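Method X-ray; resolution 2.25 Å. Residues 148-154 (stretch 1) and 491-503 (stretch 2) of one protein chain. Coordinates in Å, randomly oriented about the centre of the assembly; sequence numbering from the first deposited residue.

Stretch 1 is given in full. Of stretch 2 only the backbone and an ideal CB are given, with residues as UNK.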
# COMPACT_ATOMS: atom_id res chain seq x y z
N PRO A 148 -14.41 9.26 -20.49
CA PRO A 148 -13.77 10.48 -19.95
C PRO A 148 -13.24 10.27 -18.51
O PRO A 148 -13.80 9.48 -17.74
CB PRO A 148 -14.90 11.52 -19.97
CG PRO A 148 -15.92 10.95 -20.95
CD PRO A 148 -15.85 9.48 -20.76
N TYR A 149 -12.14 10.96 -18.17
CA TYR A 149 -11.47 10.86 -16.87
C TYR A 149 -11.95 11.95 -15.91
O TYR A 149 -12.08 13.12 -16.30
CB TYR A 149 -9.94 10.99 -17.02
CG TYR A 149 -9.21 9.83 -17.66
CD1 TYR A 149 -9.70 9.21 -18.81
CD2 TYR A 149 -7.96 9.43 -17.19
CE1 TYR A 149 -9.01 8.17 -19.42
CE2 TYR A 149 -7.24 8.41 -17.82
CZ TYR A 149 -7.77 7.78 -18.93
OH TYR A 149 -7.08 6.77 -19.56
N ASP A 150 -12.21 11.57 -14.66
CA ASP A 150 -12.56 12.52 -13.61
C ASP A 150 -11.28 13.03 -13.01
O ASP A 150 -10.31 12.27 -12.91
CB ASP A 150 -13.38 11.84 -12.48
CG ASP A 150 -14.73 11.24 -12.80
OD1 ASP A 150 -15.25 11.52 -13.90
OD2 ASP A 150 -15.26 10.51 -11.96
N SER A 151 -11.30 14.25 -12.49
CA SER A 151 -10.16 14.77 -11.75
C SER A 151 -10.00 13.92 -10.47
O SER A 151 -10.98 13.29 -10.04
CB SER A 151 -10.38 16.25 -11.42
OG SER A 151 -11.46 16.44 -10.52
N GLN A 152 -8.79 13.84 -9.88
CA GLN A 152 -8.63 13.08 -8.66
C GLN A 152 -9.57 13.66 -7.56
O GLN A 152 -10.19 12.89 -6.82
CB GLN A 152 -7.18 13.05 -8.21
CG GLN A 152 -7.00 12.17 -6.99
CD GLN A 152 -5.57 12.01 -6.62
OE1 GLN A 152 -4.93 12.94 -6.11
NE2 GLN A 152 -5.08 10.80 -6.76
N GLN A 153 -9.72 14.99 -7.51
CA GLN A 153 -10.61 15.64 -6.55
C GLN A 153 -12.07 15.18 -6.72
O GLN A 153 -12.73 14.88 -5.71
CB GLN A 153 -10.55 17.15 -6.65
CG GLN A 153 -11.45 17.77 -5.55
CD GLN A 153 -11.42 19.25 -5.44
OE1 GLN A 153 -10.65 19.93 -6.12
NE2 GLN A 153 -12.27 19.76 -4.58
N ALA A 154 -12.56 15.10 -7.97
CA ALA A 154 -13.90 14.61 -8.26
C ALA A 154 -14.04 13.13 -7.90
O ALA A 154 -15.10 12.73 -7.40
CB ALA A 154 -14.25 14.83 -9.74
N UNK A 491 -9.96 11.97 -24.45
CA UNK A 491 -10.14 11.78 -23.01
C UNK A 491 -8.81 11.73 -22.27
O UNK A 491 -8.72 12.31 -21.18
CB UNK A 491 -10.93 10.50 -22.74
N UNK A 492 -7.78 11.05 -22.84
CA UNK A 492 -6.47 10.90 -22.18
C UNK A 492 -5.73 12.26 -22.18
O UNK A 492 -5.14 12.64 -21.17
CB UNK A 492 -5.63 9.83 -22.88
N UNK A 493 -5.82 13.01 -23.28
CA UNK A 493 -5.18 14.31 -23.41
C UNK A 493 -5.82 15.33 -22.49
O UNK A 493 -5.12 16.17 -21.95
CB UNK A 493 -5.25 14.80 -24.86
N UNK A 494 -7.14 15.22 -22.27
CA UNK A 494 -7.87 16.07 -21.36
C UNK A 494 -7.48 15.70 -19.91
O UNK A 494 -7.32 16.58 -19.07
CB UNK A 494 -9.38 15.93 -21.59
N UNK A 495 -7.26 14.40 -19.65
CA UNK A 495 -6.83 13.87 -18.34
C UNK A 495 -5.45 14.40 -17.95
O UNK A 495 -5.22 14.69 -16.78
CB UNK A 495 -6.81 12.34 -18.37
N UNK A 496 -4.52 14.51 -18.92
CA UNK A 496 -3.17 15.03 -18.69
C UNK A 496 -3.29 16.53 -18.39
O UNK A 496 -2.58 17.04 -17.51
CB UNK A 496 -2.26 14.78 -19.89
N UNK A 497 -4.24 17.21 -19.04
CA UNK A 497 -4.51 18.62 -18.79
C UNK A 497 -5.10 18.80 -17.38
O UNK A 497 -4.69 19.71 -16.67
CB UNK A 497 -5.46 19.18 -19.85
N UNK A 498 -6.00 17.88 -16.96
CA UNK A 498 -6.60 17.89 -15.61
C UNK A 498 -5.52 17.61 -14.55
O UNK A 498 -5.49 18.28 -13.51
CB UNK A 498 -7.72 16.85 -15.51
N UNK A 499 -4.65 16.62 -14.81
CA UNK A 499 -3.54 16.21 -13.93
C UNK A 499 -2.63 17.41 -13.64
O UNK A 499 -2.27 17.64 -12.49
CB UNK A 499 -2.74 15.07 -14.57
N UNK A 500 -2.27 18.15 -14.69
CA UNK A 500 -1.41 19.33 -14.64
C UNK A 500 -2.08 20.43 -13.82
O UNK A 500 -1.46 20.95 -12.89
CB UNK A 500 -1.09 19.83 -16.05
N UNK A 501 -3.36 20.75 -14.13
CA UNK A 501 -4.13 21.79 -13.46
C UNK A 501 -4.27 21.51 -11.94
O UNK A 501 -4.13 22.44 -11.16
CB UNK A 501 -5.51 21.90 -14.11
N UNK A 502 -4.50 20.25 -11.53
CA UNK A 502 -4.63 19.88 -10.10
C UNK A 502 -3.29 19.79 -9.38
O UNK A 502 -3.27 19.73 -8.16
CB UNK A 502 -5.35 18.54 -9.97
N UNK A 503 -2.18 19.65 -10.12
CA UNK A 503 -0.87 19.43 -9.51
C UNK A 503 -0.20 20.71 -9.04
O UNK A 503 -0.42 21.78 -9.59
CB UNK A 503 0.05 18.72 -10.50

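Position 491 lies in a helix and its CA-to-CB bond points toward stretch 1, the ideal CB resting 4.0 Å from Pro148 CA and 4.3 Å from Tyr149 CD1. Little depth remains, so a small residue such as alanine, serine or threonine would suit. It is Ser491, whose OG lies 3.6 Å from Pro148 CA. Its backbone O accepts from water 2 (2.6 Å), which in turn accepts from Tyr149 N (2.9 Å), so the bridge does not depend on the side chain.

At 492 the bond points sideways, and the ideal CB is 4.7 Å from Tyr149 OH. A modest aliphatic group could reach the end of the ring. Val492, chi1 t, does so: its CG2 is 3.6 Å from Tyr149 OH and 4.0 Å from Tyr149 CZ.

Positions 493 and 494 have nothing of stretch 1 within 5.5 Å of their ideal CB atoms, and helical angles leave them open to many helix formers. They are Glu493 and Ala494.

Position 495 is the most restrictive: CB points toward stretch 1, and its ideal place is a tight 3.3 Å from Tyr149 CD2. Alanine is the natural candidate, and glycine would also fit, though it favours helix less. Ala495 sets its CB 3.4 Å from Tyr149 CD2, an apolar contact with the ring.

Positions 496 and 497 are out of reach; they are Val496 and Ala497, both compatible with a helix.

At 498 CB again points toward stretch 1, with the ideal CB 4.9 Å from Ser151 CB. There is room for a short branch, and Tyr149 O offers an acceptor nearby; threonine, serine or valine could fit. Thr498, chi1 m, uses both properties: its CG2 packs 3.5 Å from Ser151 CB, while its OG1 lies 3.1 Å from water 1, which donates to Tyr149 O (2.9 Å).

Positions 499, 500 and 501 leave the choice to other surroundings; they hold Leu499, Thr500 and Gln501.

Position 502 points toward stretch 1, but its ideal CB has no neighbour within 5.5 Å, so a longer side chain is needed. Ahead lies the first turn of the helix beginning at Gln152, with backbone NH groups offered as donors. Glutamate suits best; glutamine could supply one acceptor. Glu502 takes two hydrogen bonds: Gln152 N to its OE1 and Gln153 N to its OE2, each 3.0 Å. Ser151 OG meanwhile caps Ala154 N (3.1 Å). Water 3 donates to both Glu502 OE2 (2.8 Å) and Gln153 OE1 (2.9 Å).

Position 503, out of reach, is Ser503.

Stretch 2 491-503: SVEAAVATLTQES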
# COMPACT_ATOMS: atom_id res chain seq x y z
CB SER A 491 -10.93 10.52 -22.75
OG SER A 491 -12.26 10.66 -23.23
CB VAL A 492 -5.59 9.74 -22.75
CG1 VAL A 492 -4.26 9.62 -22.00
CG2 VAL A 492 -6.34 8.42 -22.63
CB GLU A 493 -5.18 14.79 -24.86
CG GLU A 493 -4.12 14.05 -25.65
CD GLU A 493 -3.88 14.47 -27.09
OE1 GLU A 493 -4.43 15.51 -27.52
OE2 GLU A 493 -3.09 13.77 -27.76
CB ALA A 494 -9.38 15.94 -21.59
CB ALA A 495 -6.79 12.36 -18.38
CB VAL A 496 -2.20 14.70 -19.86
CG1 VAL A 496 -0.84 15.34 -19.66
CG2 VAL A 496 -2.04 13.20 -20.02
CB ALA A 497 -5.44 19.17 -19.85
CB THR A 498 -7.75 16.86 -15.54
OG1 THR A 498 -8.76 17.20 -16.49
CG2 THR A 498 -8.37 16.76 -14.18
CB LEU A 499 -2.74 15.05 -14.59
CG LEU A 499 -1.40 14.63 -13.95
CD1 LEU A 499 -1.61 13.82 -12.65
CD2 LEU A 499 -0.54 13.88 -14.93
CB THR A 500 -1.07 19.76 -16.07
OG1 THR A 500 -0.20 18.76 -16.60
CG2 THR A 500 -0.38 21.15 -16.14
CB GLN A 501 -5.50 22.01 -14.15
CG GLN A 501 -6.38 23.12 -13.56
CD GLN A 501 -7.21 22.65 -12.38
OE1 GLN A 501 -7.92 21.62 -12.44
NE2 GLN A 501 -7.13 23.37 -11.26
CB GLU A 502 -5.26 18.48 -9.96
CG GLU A 502 -6.69 18.32 -10.41
CD GLU A 502 -7.22 16.97 -9.96
OE1 GLU A 502 -6.76 15.92 -10.47
OE2 GLU A 502 -8.07 16.98 -9.04
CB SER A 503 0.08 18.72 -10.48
OG SER A 503 1.27 18.32 -9.82
O HOH W 1 -10.11 14.69 -17.67
O HOH W 2 -10.76 13.00 -19.67
O HOH W 3 -9.08 19.53 -8.53
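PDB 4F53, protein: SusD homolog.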